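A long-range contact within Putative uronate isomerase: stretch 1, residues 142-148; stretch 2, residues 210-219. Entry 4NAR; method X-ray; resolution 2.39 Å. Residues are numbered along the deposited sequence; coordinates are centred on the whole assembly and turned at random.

Stretch 1 142-148: FDAIFFI
Stretch 2 210-219: IFEKIKARSF

How are the two stretches joined? Strand 144-148 and strand 217-219 run side by side in parallel, their axes 14° apart and 4.8 Å at closest approach, pairing Ala-144 with Arg-217, Ile-145 with Ser-218 and Phe-146 with Phe-219 at CA-CA distances of 4.8 to 4.9 Å. Extended backbones, such as Ile-145 at phi/psi -125/125 and Phe-219 at -117/143, allow the parallel ladder: Ile-145 N donates to Arg-217 O (2.9 Å), Phe-219 N to Ile-145 O (2.8 Å) and Phe-147 N to Phe-219 O (2.8 Å). At the start, the bond from Arg-217 N to Asp-143 O is weak, at 3.4 Å.

What does Phe-219, the residue with the largest covered area, pack against? With chi1 -57° (m) and chi2 -82°, its ring shares a sheet face with Ala-144 and Phe-146. The Phe-146 ring (chi1 -55°, m; chi2 97°) lies nearly parallel, planes at 16°, but centroids 5.5 Å apart leave little overlap; Phe-146 CE2 still reaches Phe-219 CD2 at 3.5 Å. Ala-144 CB meets the ring's edge, 4.1 Å from Phe-219 CE2.

What does Ile-145 fill on the other face, which it shares with Ser-218? Its m,t rotamer (chi1 -53°, chi2 -173°) places Ile-145 CG1 3.7 Å from Ala-216 CB and Ile-145 CD1 4.1 Å from Ile-214 CG2. Both partners precede the second strand and point toward stretch 1, so the apolar packing extends beyond the paired residues. Ala-216 CB also sits 3.0 Å from Phe-142 O, a tight contact.

How does Phe-147 extend the contact? Its CA-to-CB bond points sideways, but the ring (chi1 -61°, m; chi2 -101°) comes nearer, with Phe-147 CE2 4.1 Å from Ser-218 OG at the ring edge and 4.5 Å from Phe-211 CZ, on the helix.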

# COMPACT_ATOMS: atom_id res chain seq x y z
N PHE A 142 -21.40 -15.28 4.07
CA PHE A 142 -20.21 -15.90 4.68
C PHE A 142 -20.38 -16.07 6.18
O PHE A 142 -21.02 -15.26 6.84
CB PHE A 142 -18.93 -15.12 4.36
CG PHE A 142 -18.49 -15.25 2.92
CD1 PHE A 142 -18.03 -16.47 2.43
CD2 PHE A 142 -18.58 -14.16 2.06
CE1 PHE A 142 -17.65 -16.61 1.09
CE2 PHE A 142 -18.20 -14.28 0.71
CZ PHE A 142 -17.73 -15.50 0.22
N ASP A 143 -19.81 -17.15 6.71
CA ASP A 143 -19.86 -17.39 8.15
C ASP A 143 -18.72 -16.67 8.84
O ASP A 143 -18.82 -16.29 10.01
CB ASP A 143 -19.81 -18.89 8.44
CG ASP A 143 -21.04 -19.62 7.95
OD1 ASP A 143 -20.88 -20.65 7.23
OD2 ASP A 143 -22.18 -19.18 8.27
N ALA A 144 -17.62 -16.49 8.12
CA ALA A 144 -16.49 -15.74 8.64
C ALA A 144 -15.71 -15.12 7.50
O ALA A 144 -15.62 -15.69 6.40
CB ALA A 144 -15.58 -16.62 9.50
N ILE A 145 -15.16 -13.94 7.77
CA ILE A 145 -14.30 -13.26 6.82
C ILE A 145 -12.98 -12.96 7.52
O ILE A 145 -12.96 -12.33 8.58
CB ILE A 145 -14.91 -11.96 6.33
CG1 ILE A 145 -16.32 -12.22 5.80
CG2 ILE A 145 -14.03 -11.36 5.24
CD1 ILE A 145 -16.96 -11.01 5.13
N PHE A 146 -11.89 -13.42 6.93
CA PHE A 146 -10.57 -13.28 7.52
C PHE A 146 -9.77 -12.33 6.67
O PHE A 146 -9.57 -12.57 5.48
CB PHE A 146 -9.88 -14.64 7.54
CG PHE A 146 -10.69 -15.70 8.23
CD1 PHE A 146 -11.48 -16.58 7.49
CD2 PHE A 146 -10.68 -15.82 9.62
CE1 PHE A 146 -12.23 -17.56 8.13
CE2 PHE A 146 -11.43 -16.79 10.26
CZ PHE A 146 -12.21 -17.67 9.51
N PHE A 147 -9.33 -11.25 7.26
CA PHE A 147 -8.52 -10.29 6.53
C PHE A 147 -7.07 -10.45 6.99
O PHE A 147 -6.72 -10.07 8.12
CB PHE A 147 -8.98 -8.86 6.83
CG PHE A 147 -10.42 -8.57 6.44
CD1 PHE A 147 -10.71 -7.87 5.26
CD2 PHE A 147 -11.48 -8.94 7.28
CE1 PHE A 147 -12.04 -7.57 4.91
CE2 PHE A 147 -12.80 -8.65 6.94
CZ PHE A 147 -13.08 -7.95 5.76
N ILE A 148 -6.22 -11.02 6.14
CA ILE A 148 -4.80 -11.14 6.45
C ILE A 148 -4.10 -9.90 5.90
O ILE A 148 -3.87 -9.77 4.69
CB ILE A 148 -4.18 -12.42 5.84
CG1 ILE A 148 -5.03 -13.65 6.19
CG2 ILE A 148 -2.74 -12.60 6.32
CD1 ILE A 148 -4.60 -14.93 5.48
N ILE A 210 -19.16 0.12 6.71
CA ILE A 210 -18.94 -1.17 6.08
C ILE A 210 -19.16 -2.30 7.07
O ILE A 210 -19.96 -3.21 6.81
CB ILE A 210 -17.51 -1.25 5.47
CG1 ILE A 210 -17.37 -0.24 4.32
CG2 ILE A 210 -17.17 -2.67 5.00
CD1 ILE A 210 -16.00 -0.18 3.71
N PHE A 211 -18.48 -2.26 8.22
CA PHE A 211 -18.58 -3.36 9.18
C PHE A 211 -19.96 -3.53 9.79
O PHE A 211 -20.34 -4.62 10.23
CB PHE A 211 -17.50 -3.27 10.24
CG PHE A 211 -16.17 -3.77 9.76
CD1 PHE A 211 -15.71 -5.01 10.16
CD2 PHE A 211 -15.42 -3.01 8.87
CE1 PHE A 211 -14.48 -5.48 9.70
CE2 PHE A 211 -14.22 -3.47 8.39
CZ PHE A 211 -13.74 -4.70 8.80
N GLU A 212 -20.71 -2.43 9.80
CA GLU A 212 -22.11 -2.46 10.17
C GLU A 212 -22.90 -3.42 9.27
O GLU A 212 -23.73 -4.19 9.75
CB GLU A 212 -22.69 -1.06 10.06
CG GLU A 212 -23.29 -0.53 11.36
CD GLU A 212 -24.49 0.36 11.09
OE1 GLU A 212 -24.46 1.14 10.11
OE2 GLU A 212 -25.49 0.24 11.85
N LYS A 213 -22.67 -3.35 7.96
CA LYS A 213 -23.46 -4.15 7.02
C LYS A 213 -22.96 -5.60 6.86
O LYS A 213 -23.71 -6.47 6.38
CB LYS A 213 -23.57 -3.44 5.67
CG LYS A 213 -24.43 -2.17 5.71
CD LYS A 213 -25.87 -2.48 6.14
CE LYS A 213 -26.31 -1.60 7.32
NZ LYS A 213 -27.27 -2.31 8.24
N ILE A 214 -21.72 -5.88 7.26
CA ILE A 214 -21.21 -7.25 7.24
C ILE A 214 -21.87 -8.10 8.31
O ILE A 214 -21.81 -7.76 9.49
CB ILE A 214 -19.69 -7.30 7.50
CG1 ILE A 214 -18.94 -6.63 6.35
CG2 ILE A 214 -19.21 -8.75 7.74
CD1 ILE A 214 -17.48 -6.41 6.65
N LYS A 215 -22.50 -9.21 7.91
CA LYS A 215 -23.14 -10.11 8.87
C LYS A 215 -22.26 -11.27 9.33
O LYS A 215 -22.44 -11.78 10.43
CB LYS A 215 -24.47 -10.66 8.32
CG LYS A 215 -24.59 -10.60 6.81
CD LYS A 215 -25.97 -10.05 6.43
CE LYS A 215 -27.10 -10.77 7.18
NZ LYS A 215 -28.01 -9.81 7.86
N ALA A 216 -21.31 -11.68 8.49
CA ALA A 216 -20.29 -12.64 8.92
C ALA A 216 -19.53 -12.10 10.14
O ALA A 216 -19.49 -10.88 10.35
CB ALA A 216 -19.31 -12.93 7.79
N ARG A 217 -18.93 -12.99 10.93
CA ARG A 217 -17.91 -12.58 11.90
C ARG A 217 -16.64 -12.18 11.14
O ARG A 217 -16.22 -12.88 10.22
CB ARG A 217 -17.58 -13.72 12.86
CG ARG A 217 -18.73 -14.18 13.76
CD ARG A 217 -18.25 -15.26 14.73
NE ARG A 217 -17.26 -14.75 15.68
CZ ARG A 217 -16.61 -15.50 16.58
NH1 ARG A 217 -16.84 -16.81 16.64
NH2 ARG A 217 -15.73 -14.93 17.40
N SER A 218 -16.03 -11.06 11.53
CA SER A 218 -14.88 -10.51 10.81
C SER A 218 -13.57 -10.54 11.60
O SER A 218 -13.49 -9.99 12.69
CB SER A 218 -15.14 -9.06 10.42
OG SER A 218 -16.08 -9.00 9.37
N PHE A 219 -12.52 -11.12 11.02
CA PHE A 219 -11.27 -11.18 11.75
C PHE A 219 -10.17 -10.41 11.07
O PHE A 219 -10.08 -10.36 9.84
CB PHE A 219 -10.86 -12.62 12.00
CG PHE A 219 -11.90 -13.40 12.75
CD1 PHE A 219 -11.99 -13.30 14.14
CD2 PHE A 219 -12.86 -14.15 12.07
CE1 PHE A 219 -12.98 -13.99 14.85
CE2 PHE A 219 -13.87 -14.84 12.77
CZ PHE A 219 -13.93 -14.75 14.16